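Side-chain contacts in NIPSNAP domain protein (Burkholderia xenovorans, PDB 5K9F), which is of unknown function but belongs to the NipSnap family, with a dimeric alpha-beta barrel type fold that holds oxamic acid in a pocket: residues 24-29 / 46-51; 40-45 / 76-81; 63-68 / 72-77. One frame throughout, in Å; residues are numbered along the deposited sequence. Where two conformers were deposited one is given.

Interaction 1 of 3, residues 24-29 / 46-51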
ATOM      1  N   SER A  24      -4.612  -7.282 -24.290  1.00 18.08           N
ATOM      2  CA  SER A  24      -4.384  -7.902 -25.593  0.56 17.85           C
ATOM      3  C   SER A  24      -4.294  -6.854 -26.699  1.00 19.12           C
ATOM      4  O   SER A  24      -3.493  -7.006 -27.634  1.00 22.46           O
ATOM      5  CB  SER A  24      -5.474  -8.929 -25.894  0.56 24.04           C
ATOM      6  OG  SER A  24      -6.736  -8.316 -26.028  0.56 22.43           O
ATOM      7  N   THR A  25      -5.081  -5.781 -26.607  1.00 18.02           N
ATOM      8  CA  THR A  25      -4.987  -4.706 -27.592  1.00 19.40           C
ATOM      9  C   THR A  25      -3.624  -4.029 -27.530  1.00 17.48           C
ATOM     10  O   THR A  25      -3.001  -3.764 -28.570  1.00 19.21           O
ATOM     11  CB  THR A  25      -6.098  -3.682 -27.354  1.00 22.10           C
ATOM     12  OG1 THR A  25      -7.374  -4.311 -27.518  1.00 23.56           O
ATOM     13  CG2 THR A  25      -5.992  -2.527 -28.337  1.00 22.17           C
ATOM     14  N   PHE A  26      -3.145  -3.749 -26.316  1.00 15.31           N
ATOM     15  CA  PHE A  26      -1.840  -3.114 -26.152  1.00 14.19           C
ATOM     16  C   PHE A  26      -0.731  -3.997 -26.709  1.00 16.92           C
ATOM     17  O   PHE A  26       0.142  -3.523 -27.448  1.00 16.94           O
ATOM     18  CB  PHE A  26      -1.589  -2.800 -24.672  1.00 14.73           C
ATOM     19  CG  PHE A  26      -0.268  -2.126 -24.413  1.00 17.08           C
ATOM     20  CD1 PHE A  26       0.878  -2.876 -24.187  1.00 14.77           C
ATOM     21  CD2 PHE A  26      -0.174  -0.742 -24.399  1.00 22.11           C
ATOM     22  CE1 PHE A  26       2.090  -2.268 -23.967  1.00 17.20           C
ATOM     23  CE2 PHE A  26       1.037  -0.119 -24.169  1.00 21.19           C
ATOM     24  CZ  PHE A  26       2.177  -0.884 -23.955  1.00 21.75           C
ATOM     25  N   LEU A  27      -0.744  -5.284 -26.358  1.00 16.83           N
ATOM     26  CA  LEU A  27       0.338  -6.168 -26.787  1.00 15.78           C
ATOM     27  C   LEU A  27       0.353  -6.335 -28.301  1.00 17.02           C
ATOM     28  O   LEU A  27       1.424  -6.412 -28.904  1.00 19.52           O
ATOM     29  CB  LEU A  27       0.222  -7.531 -26.101  1.00 16.28           C
ATOM     30  CG  LEU A  27       0.541  -7.504 -24.602  1.00 18.13           C
ATOM     31  CD1 LEU A  27       0.302  -8.889 -24.005  1.00 17.51           C
ATOM     32  CD2 LEU A  27       1.973  -7.027 -24.350  1.00 18.46           C
ATOM     33  N   SER A  28      -0.823  -6.405 -28.925  1.00 20.15           N
ATOM     34  CA  SER A  28      -0.878  -6.509 -30.380  0.58 21.13           C
ATOM     35  C   SER A  28      -0.352  -5.247 -31.048  1.00 19.24           C
ATOM     36  O   SER A  28       0.401  -5.324 -32.029  1.00 20.10           O
ATOM     37  CB  SER A  28      -2.309  -6.792 -30.831  0.58 22.84           C
ATOM     38  OG  SER A  28      -2.702  -8.092 -30.447  0.58 26.82           O
ATOM     39  N   LEU A  29      -0.752  -4.080 -30.543  1.00 19.10           N
ATOM     40  CA  LEU A  29      -0.300  -2.817 -31.118  1.00 20.53           C
ATOM     41  C   LEU A  29       1.197  -2.629 -30.914  1.00 19.08           C
ATOM     42  O   LEU A  29       1.906  -2.192 -31.832  1.00 21.33           O
ATOM     43  CB  LEU A  29      -1.083  -1.664 -30.492  1.00 21.50           C
ATOM     44  CG  LEU A  29      -0.877  -0.255 -31.040  1.00 26.28           C
ATOM     45  CD1 LEU A  29      -1.288  -0.154 -32.498  1.00 27.54           C
ATOM     46  CD2 LEU A  29      -1.680   0.716 -30.187  1.00 28.34           C
ATOM     47  N   LEU A  46      14.818  -8.886 -21.846  1.00 14.23           N
ATOM     48  CA  LEU A  46      14.954 -10.098 -21.045  1.00 14.10           C
ATOM     49  C   LEU A  46      13.631 -10.797 -20.789  1.00 19.18           C
ATOM     50  O   LEU A  46      13.629 -11.996 -20.486  1.00 22.29           O
ATOM     51  CB  LEU A  46      15.600  -9.767 -19.694  1.00 15.17           C
ATOM     52  CG  LEU A  46      17.016  -9.190 -19.747  1.00 17.19           C
ATOM     53  CD1 LEU A  46      17.425  -8.697 -18.364  1.00 17.31           C
ATOM     54  CD2 LEU A  46      17.999 -10.226 -20.243  1.00 20.18           C
ATOM     55  N   GLY A  47      12.519 -10.079 -20.901  1.00 14.79           N
ATOM     56  CA  GLY A  47      11.212 -10.650 -20.665  1.00 15.61           C
ATOM     57  C   GLY A  47      10.134  -9.608 -20.854  1.00 14.53           C
ATOM     58  O   GLY A  47      10.335  -8.424 -20.553  1.00 12.66           O
ATOM     59  N   TYR A  48       8.986 -10.026 -21.375  1.00 12.85           N
ATOM     60  CA  TYR A  48       7.852  -9.126 -21.568  1.00 12.24           C
ATOM     61  C   TYR A  48       6.612  -9.954 -21.260  1.00 11.59           C
ATOM     62  O   TYR A  48       6.330 -10.927 -21.969  1.00 14.22           O
ATOM     63  CB  TYR A  48       7.828  -8.569 -22.997  1.00 16.38           C
ATOM     64  CG  TYR A  48       7.176  -7.208 -23.164  1.00 13.65           C
ATOM     65  CD1 TYR A  48       5.815  -7.039 -22.982  1.00 18.32           C
ATOM     66  CD2 TYR A  48       7.922  -6.102 -23.554  1.00 15.11           C
ATOM     67  CE1 TYR A  48       5.220  -5.795 -23.164  1.00 24.17           C
ATOM     68  CE2 TYR A  48       7.344  -4.864 -23.723  1.00 15.70           C
ATOM     69  CZ  TYR A  48       5.993  -4.708 -23.528  1.00 20.01           C
ATOM     70  OH  TYR A  48       5.406  -3.468 -23.700  1.00 19.56           O
ATOM     71  N   TYR A  49       5.894  -9.593 -20.203  1.00 10.76           N
ATOM     72  CA  TYR A  49       4.848 -10.438 -19.637  1.00 10.68           C
ATOM     73  C   TYR A  49       3.569  -9.650 -19.392  1.00 13.80           C
ATOM     74  O   TYR A  49       3.576  -8.418 -19.306  1.00 13.88           O
ATOM     75  CB  TYR A  49       5.282 -11.029 -18.282  1.00 12.62           C
ATOM     76  CG  TYR A  49       6.626 -11.696 -18.277  1.00 11.08           C
ATOM     77  CD1 TYR A  49       6.773 -12.993 -18.769  1.00 14.49           C
ATOM     78  CD2 TYR A  49       7.746 -11.045 -17.775  1.00 14.79           C
ATOM     79  CE1 TYR A  49       8.011 -13.618 -18.757  1.00 17.71           C
ATOM     80  CE2 TYR A  49       8.984 -11.663 -17.753  1.00 14.47           C
ATOM     81  CZ  TYR A  49       9.108 -12.946 -18.242  1.00 15.67           C
ATOM     82  OH  TYR A  49      10.345 -13.577 -18.234  1.00 20.31           O
ATOM     83  N   PHE A  50       2.463 -10.377 -19.228  1.00 13.30           N
ATOM     84  CA  PHE A  50       1.284  -9.791 -18.603  1.00 12.36           C
ATOM     85  C   PHE A  50       0.899 -10.603 -17.371  1.00 12.16           C
ATOM     86  O   PHE A  50       1.259 -11.773 -17.234  1.00 11.57           O
ATOM     87  CB  PHE A  50       0.096  -9.654 -19.581  1.00 13.61           C
ATOM     88  CG  PHE A  50      -0.411 -10.950 -20.161  1.00 14.84           C
ATOM     89  CD1 PHE A  50       0.147 -11.473 -21.316  1.00 15.17           C
ATOM     90  CD2 PHE A  50      -1.494 -11.585 -19.593  1.00 17.64           C
ATOM     91  CE1 PHE A  50      -0.351 -12.656 -21.872  1.00 17.51           C
ATOM     92  CE2 PHE A  50      -1.994 -12.766 -20.144  1.00 22.01           C
ATOM     93  CZ  PHE A  50      -1.419 -13.290 -21.277  1.00 20.33           C
ATOM     94  N   SER A  51       0.200  -9.959 -16.438  1.00 11.01           N
ATOM     95  CA  SER A  51      -0.067 -10.605 -15.161  1.00 10.21           C
ATOM     96  C   SER A  51      -1.251 -11.560 -15.251  1.00 13.93           C
ATOM     97  O   SER A  51      -2.234 -11.304 -15.951  1.00 13.77           O
ATOM     98  CB  SER A  51      -0.333  -9.555 -14.083  1.00 11.25           C
ATOM     99  OG  SER A  51      -1.414  -8.709 -14.456  1.00 12.19           O
TER
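Going along 24-29, Phe-26 is the first to meet 46-51, and it does so through the edge of its ring. CE1 of Phe-26 lies 3.5 Å from OH of Tyr-48, the hydroxyl oxygen sitting in the plane of the Phe-26 ring. With CG anti to the backbone N (chi1 -179°), the Phe-26 ring leaves the helix on the side of the sheet, where it also packs against Met-94 and Leu-18. Phe-26 belongs to the pocket that holds oxamic acid in this crystal.

One residue on, Leu-27 splits its two methyls between two rings of the strand. CD2 comes to 3.7 Å from CE1 of Tyr-48, the leucine and the tyrosine sliding past each other in opposite directions. CD1 approaches Phe-50 instead, 3.7 Å from its CD1, and here the side chains cross at about a right angle. The Phe-50 ring stands with CG between its backbone N and carbonyl carbon (chi1 61°), a stance that brings CD1 to the leucine methyl. Tyr-48 and Phe-50 alternate with Tyr-49, whose CB points away from the helix. The helix segment runs nearly antiparallel to the strand segment (162°), 10.7 Å from it, over the face of the sheet that Tyr-48 and Phe-50 point to.

The second subunit also reaches this contact: residues 49-51 pair with an antiparallel strand of that subunit, and its Phe-108 meets the Tyr-48 ring edge-to-face. What crosses from helix to strand is carbon against carbon, plus a phenol oxygen at an aromatic edge, where the ring C-H groups carry slight positive charge. This implies an attachment built on shape and dispersion, with at most a weak electrostatic share at the Tyr-48 hydroxyl.

Interaction 2 of 3, residues 40-45 / 76-81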
ATOM      1  N   GLY A  40      15.333  -2.292 -30.717  1.00 23.33           N
ATOM      2  CA  GLY A  40      16.484  -1.815 -31.461  1.00 24.37           C
ATOM      3  C   GLY A  40      17.260  -0.752 -30.706  1.00 26.98           C
ATOM      4  O   GLY A  40      18.492  -0.737 -30.726  1.00 28.53           O
ATOM      5  N   ALA A  41      16.550   0.137 -30.016  1.00 20.19           N
ATOM      6  CA  ALA A  41      17.207   1.218 -29.292  1.00 20.41           C
ATOM      7  C   ALA A  41      17.784   0.745 -27.964  1.00 22.12           C
ATOM      8  O   ALA A  41      18.904   1.126 -27.598  1.00 20.03           O
ATOM      9  CB  ALA A  41      16.219   2.359 -29.046  1.00 18.96           C
ATOM     10  N   LEU A  42      17.021  -0.052 -27.216  1.00 18.30           N
ATOM     11  CA  LEU A  42      17.418  -0.407 -25.857  1.00 15.37           C
ATOM     12  C   LEU A  42      18.362  -1.597 -25.811  1.00 20.72           C
ATOM     13  O   LEU A  42      19.186  -1.688 -24.891  1.00 20.40           O
ATOM     14  CB  LEU A  42      16.180  -0.695 -25.007  1.00 15.16           C
ATOM     15  CG  LEU A  42      15.233   0.494 -24.820  1.00 15.98           C
ATOM     16  CD1 LEU A  42      14.116   0.168 -23.824  1.00 17.13           C
ATOM     17  CD2 LEU A  42      15.977   1.750 -24.391  1.00 16.92           C
ATOM     18  N   GLY A  43      18.267  -2.552 -26.734  0.57 18.63           N
ATOM     19  CA  GLY A  43      19.343  -3.529 -26.841  0.57 20.63           C
ATOM     20  C   GLY A  43      19.142  -4.968 -26.387  0.57 23.73           C
ATOM     21  O   GLY A  43      19.451  -5.892 -27.148  0.57 25.11           O
ATOM     22  N   ARG A  44      18.676  -5.191 -25.154  1.00 19.40           N
ATOM     23  CA  ARG A  44      18.507  -6.542 -24.613  1.00 19.07           C
ATOM     24  C   ARG A  44      17.190  -6.669 -23.853  1.00 16.08           C
ATOM     25  O   ARG A  44      17.120  -6.338 -22.668  1.00 18.78           O
ATOM     26  CB  ARG A  44      19.690  -6.875 -23.709  1.00 20.18           C
ATOM     27  CG  ARG A  44      19.743  -8.303 -23.193  1.00 26.84           C
ATOM     28  CD  ARG A  44      21.180  -8.694 -22.823  1.00 49.95           C
ATOM     29  NE  ARG A  44      21.783  -7.790 -21.839  1.00 62.15           N
ATOM     30  CZ  ARG A  44      22.769  -6.935 -22.101  1.00 60.36           C
ATOM     31  NH1 ARG A  44      23.247  -6.154 -21.140  1.00 52.73           N
ATOM     32  NH2 ARG A  44      23.283  -6.860 -23.319  1.00 59.03           N
ATOM     33  N   LEU A  45      16.158  -7.184 -24.532  1.00 17.32           N
ATOM     34  CA  LEU A  45      14.904  -7.529 -23.859  1.00 14.42           C
ATOM     35  C   LEU A  45      15.079  -8.864 -23.152  1.00 17.94           C
ATOM     36  O   LEU A  45      15.454  -9.859 -23.786  1.00 21.38           O
ATOM     37  CB  LEU A  45      13.761  -7.606 -24.870  1.00 16.73           C
ATOM     38  CG  LEU A  45      12.381  -8.011 -24.328  1.00 15.38           C
ATOM     39  CD1 LEU A  45      11.898  -6.989 -23.313  1.00 15.77           C
ATOM     40  CD2 LEU A  45      11.379  -8.142 -25.469  1.00 21.07           C
ATOM     41  N   ALA A  76      17.313   8.029 -24.340  1.00 17.39           N
ATOM     42  CA  ALA A  76      17.172   9.298 -25.043  1.00 18.98           C
ATOM     43  C   ALA A  76      17.102   9.074 -26.547  1.00 19.42           C
ATOM     44  O   ALA A  76      16.382   9.789 -27.255  1.00 22.69           O
ATOM     45  CB  ALA A  76      18.325  10.237 -24.686  1.00 23.40           C
ATOM     46  N   ILE A  77      17.846   8.083 -27.051  1.00 18.56           N
ATOM     47  CA  ILE A  77      17.738   7.729 -28.463  1.00 19.15           C
ATOM     48  C   ILE A  77      16.317   7.301 -28.787  1.00 21.54           C
ATOM     49  O   ILE A  77      15.743   7.710 -29.805  1.00 21.12           O
ATOM     50  CB  ILE A  77      18.752   6.631 -28.828  1.00 20.42           C
ATOM     51  CG1 ILE A  77      20.174   7.206 -28.810  1.00 20.75           C
ATOM     52  CG2 ILE A  77      18.424   6.030 -30.204  1.00 21.61           C
ATOM     53  CD1 ILE A  77      21.254   6.163 -28.894  1.00 23.24           C
ATOM     54  N   LEU A  78      15.723   6.484 -27.920  1.00 18.31           N
ATOM     55  CA  LEU A  78      14.369   6.011 -28.179  1.00 17.39           C
ATOM     56  C   LEU A  78      13.367   7.155 -28.093  1.00 18.87           C
ATOM     57  O   LEU A  78      12.509   7.308 -28.971  1.00 19.94           O
ATOM     58  CB  LEU A  78      14.018   4.907 -27.190  1.00 15.84           C
ATOM     59  CG  LEU A  78      12.584   4.398 -27.260  1.00 17.41           C
ATOM     60  CD1 LEU A  78      12.333   3.728 -28.604  1.00 20.73           C
ATOM     61  CD2 LEU A  78      12.364   3.445 -26.096  1.00 19.35           C
ATOM     62  N   SER A  79      13.478   7.981 -27.045  1.00 20.68           N
ATOM     63  CA  SER A  79      12.512   9.056 -26.820  1.00 20.76           C
ATOM     64  C   SER A  79      12.501  10.065 -27.953  1.00 22.92           C
ATOM     65  O   SER A  79      11.461  10.677 -28.225  1.00 25.06           O
ATOM     66  CB  SER A  79      12.815   9.772 -25.503  1.00 26.26           C
ATOM     67  OG  SER A  79      12.593   8.918 -24.398  1.00 38.44           O
ATOM     68  N   GLY A  80      13.636  10.268 -28.615  1.00 21.37           N
ATOM     69  CA  GLY A  80      13.689  11.185 -29.728  1.00 21.38           C
ATOM     70  C   GLY A  80      13.333  10.603 -31.075  1.00 18.47           C
ATOM     71  O   GLY A  80      13.363  11.325 -32.076  1.00 23.58           O
ATOM     72  N   ASN A  81      12.988   9.323 -31.136  1.00 23.23           N
ATOM     73  CA  ASN A  81      12.715   8.672 -32.414  1.00 22.84           C
ATOM     74  C   ASN A  81      11.317   9.046 -32.896  1.00 19.16           C
ATOM     75  O   ASN A  81      10.341   8.805 -32.180  1.00 21.61           O
ATOM     76  CB  ASN A  81      12.853   7.162 -32.251  1.00 24.11           C
ATOM     77  CG  ASN A  81      12.619   6.399 -33.539  1.00 29.14           C
ATOM     78  OD1 ASN A  81      11.509   6.372 -34.069  1.00 37.28           O
ATOM     79  ND2 ASN A  81      13.655   5.730 -34.020  1.00 32.76           N
TER
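Two helices of the layer that covers the sheet in this dimeric alpha-beta barrel (ferredoxin-like) fold meet near their C-terminal ends: helix 35-42, just before the chain turns into strand 45-51, and helix 68-79. CA of Ala-41 and CA of Leu-78 are 5.7 Å apart, a close approach in keeping with alanine's single methyl at the interface.

The methyl of Ala-41 points toward the second helix. Its CB rests 3.8 Å from CB of the buried Leu-78, at the root of that side chain, and the same methyl is 4.1 Å from the leucine CD1. Ile-77 adds a looser touch from the more exposed side, its CG2 standing 4.4 Å from CB of Ala-41.

Leu-78 turns its CG anti to the backbone N (chi1 175°), which carries its branches past Ala-41 and in among Ile-37, Gln-38 and Leu-42 of the first helix. Gln-38 belongs to the oxamic acid pocket, and the side chain of Leu-78 comes to about 6 Å from the bound ligand at the nearest. Next to this apolar patch, the carbonyl O of Ala-41 accepts a hydrogen bond from NH1 of Arg-74 on helix 68-79. Leu-42, whose side chain also packs on Trp-63 of the sheet, completes the contact with its CG 4.3 Å from CD2 of Leu-78.

Interaction 3 of 3, residues 63-68 / 72-77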
ATOM      1  N   TRP A  63      14.531  -5.307 -18.945  1.00 11.94           N
ATOM      2  CA  TRP A  63      15.557  -4.909 -19.908  1.00 11.36           C
ATOM      3  C   TRP A  63      16.922  -4.958 -19.244  1.00 13.29           C
ATOM      4  O   TRP A  63      17.065  -4.573 -18.081  1.00 15.75           O
ATOM      5  CB  TRP A  63      15.312  -3.479 -20.420  1.00 14.72           C
ATOM      6  CG  TRP A  63      14.042  -3.314 -21.185  1.00 14.50           C
ATOM      7  CD1 TRP A  63      12.825  -2.954 -20.685  1.00 16.88           C
ATOM      8  CD2 TRP A  63      13.859  -3.513 -22.591  1.00 15.28           C
ATOM      9  NE1 TRP A  63      11.892  -2.907 -21.704  1.00 18.54           N
ATOM     10  CE2 TRP A  63      12.503  -3.257 -22.876  1.00 15.75           C
ATOM     11  CE3 TRP A  63      14.711  -3.897 -23.636  1.00 17.89           C
ATOM     12  CZ2 TRP A  63      11.983  -3.356 -24.169  1.00 20.30           C
ATOM     13  CZ3 TRP A  63      14.195  -3.990 -24.913  1.00 20.99           C
ATOM     14  CH2 TRP A  63      12.840  -3.729 -25.164  1.00 23.76           C
ATOM     15  N   GLY A  64      17.928  -5.425 -19.983  1.00 14.15           N
ATOM     16  CA  GLY A  64      19.294  -5.491 -19.490  1.00 14.71           C
ATOM     17  C   GLY A  64      20.167  -4.431 -20.150  1.00 16.92           C
ATOM     18  O   GLY A  64      20.151  -4.277 -21.372  1.00 20.29           O
ATOM     19  N   PHE A  65      20.942  -3.724 -19.322  1.00 15.47           N
ATOM     20  CA  PHE A  65      21.821  -2.659 -19.795  1.00 14.59           C
ATOM     21  C   PHE A  65      23.241  -2.872 -19.297  1.00 16.10           C
ATOM     22  O   PHE A  65      23.458  -3.378 -18.193  1.00 18.34           O
ATOM     23  CB  PHE A  65      21.325  -1.290 -19.332  1.00 15.17           C
ATOM     24  CG  PHE A  65      19.971  -0.933 -19.863  1.00 14.44           C
ATOM     25  CD1 PHE A  65      19.827  -0.448 -21.151  1.00 18.08           C
ATOM     26  CD2 PHE A  65      18.841  -1.058 -19.062  1.00 14.41           C
ATOM     27  CE1 PHE A  65      18.572  -0.098 -21.649  1.00 15.43           C
ATOM     28  CE2 PHE A  65      17.584  -0.726 -19.553  1.00 17.06           C
ATOM     29  CZ  PHE A  65      17.448  -0.240 -20.842  1.00 14.75           C
ATOM     30  N   ASP A  66      24.214  -2.472 -20.128  1.00 16.95           N
ATOM     31  CA  ASP A  66      25.613  -2.558 -19.722  1.00 19.77           C
ATOM     32  C   ASP A  66      25.895  -1.685 -18.509  1.00 22.85           C
ATOM     33  O   ASP A  66      26.752  -2.022 -17.683  1.00 24.15           O
ATOM     34  CB  ASP A  66      26.530  -2.141 -20.872  1.00 22.52           C
ATOM     35  CG  ASP A  66      26.442  -3.067 -22.063  1.00 37.11           C
ATOM     36  OD1 ASP A  66      26.022  -4.229 -21.888  1.00 35.14           O
ATOM     37  OD2 ASP A  66      26.810  -2.628 -23.179  1.00 39.75           O
ATOM     38  N   SER A  67      25.198  -0.562 -18.392  1.00 19.07           N
ATOM     39  CA  SER A  67      25.437   0.397 -17.325  1.00 18.86           C
ATOM     40  C   SER A  67      24.265   1.360 -17.277  1.00 18.79           C
ATOM     41  O   SER A  67      23.474   1.454 -18.218  1.00 17.91           O
ATOM     42  CB  SER A  67      26.736   1.175 -17.543  1.00 24.45           C
ATOM     43  OG  SER A  67      26.647   1.986 -18.703  1.00 22.10           O
ATOM     44  N   PHE A  68      24.177   2.098 -16.170  1.00 18.96           N
ATOM     45  CA  PHE A  68      23.179   3.159 -16.086  1.00 19.14           C
ATOM     46  C   PHE A  68      23.427   4.224 -17.152  1.00 17.98           C
ATOM     47  O   PHE A  68      22.480   4.718 -17.780  1.00 17.50           O
ATOM     48  CB  PHE A  68      23.202   3.765 -14.681  1.00 18.17           C
ATOM     49  CG  PHE A  68      22.089   4.732 -14.398  1.00 16.73           C
ATOM     50  CD1 PHE A  68      20.938   4.304 -13.775  1.00 15.77           C
ATOM     51  CD2 PHE A  68      22.216   6.082 -14.718  1.00 16.57           C
ATOM     52  CE1 PHE A  68      19.912   5.192 -13.484  1.00 20.26           C
ATOM     53  CE2 PHE A  68      21.196   6.972 -14.431  1.00 16.90           C
ATOM     54  CZ  PHE A  68      20.048   6.533 -13.818  1.00 16.74           C
ATOM     55  N   THR A  72      20.787   5.475 -19.967  1.00 15.23           N
ATOM     56  CA  THR A  72      20.416   6.868 -20.212  1.00 17.21           C
ATOM     57  C   THR A  72      20.553   7.207 -21.688  1.00 19.20           C
ATOM     58  O   THR A  72      19.657   7.807 -22.292  1.00 18.25           O
ATOM     59  CB  THR A  72      21.285   7.799 -19.364  1.00 18.99           C
ATOM     60  OG1 THR A  72      21.018   7.555 -17.980  1.00 18.79           O
ATOM     61  CG2 THR A  72      20.964   9.252 -19.674  1.00 21.39           C
ATOM     62  N   ARG A  73      21.669   6.801 -22.291  1.00 15.50           N
ATOM     63  CA  ARG A  73      21.912   7.108 -23.699  1.00 15.43           C
ATOM     64  C   ARG A  73      20.851   6.465 -24.587  1.00 16.70           C
ATOM     65  O   ARG A  73      20.288   7.111 -25.479  1.00 17.54           O
ATOM     66  CB  ARG A  73      23.313   6.623 -24.081  1.00 17.17           C
ATOM     67  CG  ARG A  73      23.783   7.027 -25.475  1.00 19.53           C
ATOM     68  CD  ARG A  73      25.153   6.413 -25.796  1.00 21.85           C
ATOM     69  NE  ARG A  73      25.103   4.953 -25.859  1.00 20.99           N
ATOM     70  CZ  ARG A  73      24.809   4.263 -26.956  1.00 26.59           C
ATOM     71  NH1 ARG A  73      24.558   4.900 -28.093  1.00 24.31           N
ATOM     72  NH2 ARG A  73      24.770   2.937 -26.922  1.00 26.76           N
ATOM     73  N   ARG A  74      20.558   5.188 -24.345  1.00 17.73           N
ATOM     74  CA  ARG A  74      19.630   4.474 -25.211  1.00 17.90           C
ATOM     75  C   ARG A  74      18.202   4.968 -25.022  1.00 16.23           C
ATOM     76  O   ARG A  74      17.429   5.024 -25.987  1.00 17.19           O
ATOM     77  CB  ARG A  74      19.738   2.969 -24.948  1.00 19.06           C
ATOM     78  CG  ARG A  74      21.079   2.390 -25.434  1.00 16.49           C
ATOM     79  CD  ARG A  74      21.256   0.931 -25.011  1.00 19.45           C
ATOM     80  NE  ARG A  74      22.461   0.304 -25.568  1.00 19.54           N
ATOM     81  CZ  ARG A  74      22.482  -0.413 -26.693  1.00 22.50           C
ATOM     82  NH1 ARG A  74      21.372  -0.571 -27.402  1.00 24.12           N
ATOM     83  NH2 ARG A  74      23.612  -0.964 -27.117  1.00 23.91           N
ATOM     84  N   LYS A  75      17.824   5.326 -23.790  1.00 16.38           N
ATOM     85  CA  LYS A  75      16.481   5.856 -23.572  1.00 16.05           C
ATOM     86  C   LYS A  75      16.275   7.187 -24.282  1.00 18.02           C
ATOM     87  O   LYS A  75      15.175   7.466 -24.776  1.00 18.52           O
ATOM     88  CB  LYS A  75      16.204   6.002 -22.074  1.00 17.52           C
ATOM     89  CG  LYS A  75      15.908   4.692 -21.391  1.00 21.13           C
ATOM     90  CD  LYS A  75      15.742   4.881 -19.886  1.00 21.07           C
ATOM     91  CE  LYS A  75      14.492   5.698 -19.537  1.00 20.50           C
ATOM     92  NZ  LYS A  75      13.235   5.082 -20.056  1.00 22.79           N
ATOM     93  N   ALA A  76      17.313   8.029 -24.340  1.00 17.39           N
ATOM     94  CA  ALA A  76      17.172   9.298 -25.043  1.00 18.98           C
ATOM     95  C   ALA A  76      17.102   9.074 -26.547  1.00 19.42           C
ATOM     96  O   ALA A  76      16.382   9.789 -27.255  1.00 22.69           O
ATOM     97  CB  ALA A  76      18.325  10.237 -24.686  1.00 23.40           C
ATOM     98  N   ILE A  77      17.846   8.083 -27.051  1.00 18.56           N
ATOM     99  CA  ILE A  77      17.738   7.729 -28.463  1.00 19.15           C
ATOM    100  C   ILE A  77      16.317   7.301 -28.787  1.00 21.54           C
ATOM    101  O   ILE A  77      15.743   7.710 -29.805  1.00 21.12           O
ATOM    102  CB  ILE A  77      18.752   6.631 -28.828  1.00 20.42           C
ATOM    103  CG1 ILE A  77      20.174   7.206 -28.810  1.00 20.75           C
ATOM    104  CG2 ILE A  77      18.424   6.030 -30.204  1.00 21.61           C
ATOM    105  CD1 ILE A  77      21.254   6.163 -28.894  1.00 23.24           C
TER
HETATM  106  O   HOH W   1      25.971  -0.926 -25.453  1.00 39.70           O
HETATM  107  O   HOH W   2      19.642   5.320 -16.893  1.00 19.41           O
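The direct hydrogen bond between the two segments is a helical one: N of Thr-72 donates to O of Phe-68 over 2.9 Å, with an N-H...O angle of 162°. A water shares that carbonyl, giving a hydrogen to O of Phe-68 at 3.0 Å while standing 2.8 Å from OG1 of Thr-72. The same water sits over the centre of one face of the Phe-68 ring, 3.1 Å above its plane, so the first turn of the helix, the threonine hydroxyl and the aromatic face all border one site. Thr-72 places OG1 beside its own backbone N (chi1 -64°), and from there the hydroxyl oxygen also comes within 3.6 Å of CE2 of Phe-68.

These residues form the junction where strand 58-65 gives way to helix 68-79, a beta-alpha connection in the ferredoxin-like fold. Ser-67 is the N-cap of the helix, its OG accepting a hydrogen bond from N of Asp-70. Beyond the turn, the Phe-68 ring stacks on Phe-68 of the third subunit.

A second water joins the charged groups. It donates to OD2 of Asp-66 and accepts from NH2 of Arg-74, lying in the guanidinium plane at its edge; the two charged atoms themselves are 5.3 Å apart. The strongest partner of Arg-74 is Asp-70, one helical turn earlier, which takes NE in a salt bridge, and NH1 reaches O of Ala-41, so several acceptors fix the plane of the guanidinium.

The remaining contact is packing: the aliphatic part of Arg-74 passes the edge of the Phe-65 ring, its CD near the ring plane and 4.3 Å from CD1 of Phe-65.

From the N terminus, interaction 1 opens on helix 23-33 and closes on strand 45-51, looping over helix 35-42. Interaction 2 opens inside that loop, on 40-45, and ends on helix 68-79, so the two cross along the chain. Interaction 3 opens after interaction 1 has closed and lies within the span of interaction 2; it is the tight local loop from strand 58-65 into helix 68-79, and both end on that helix, sharing Ala-76 and Ile-77. Strands 45-51 and 58-65 are neighbours in the sheet, linking interactions 1 and 3 from opposite sides of the chain's centre, while interactions 2 and 3 lie about 8 Å apart, centre to centre.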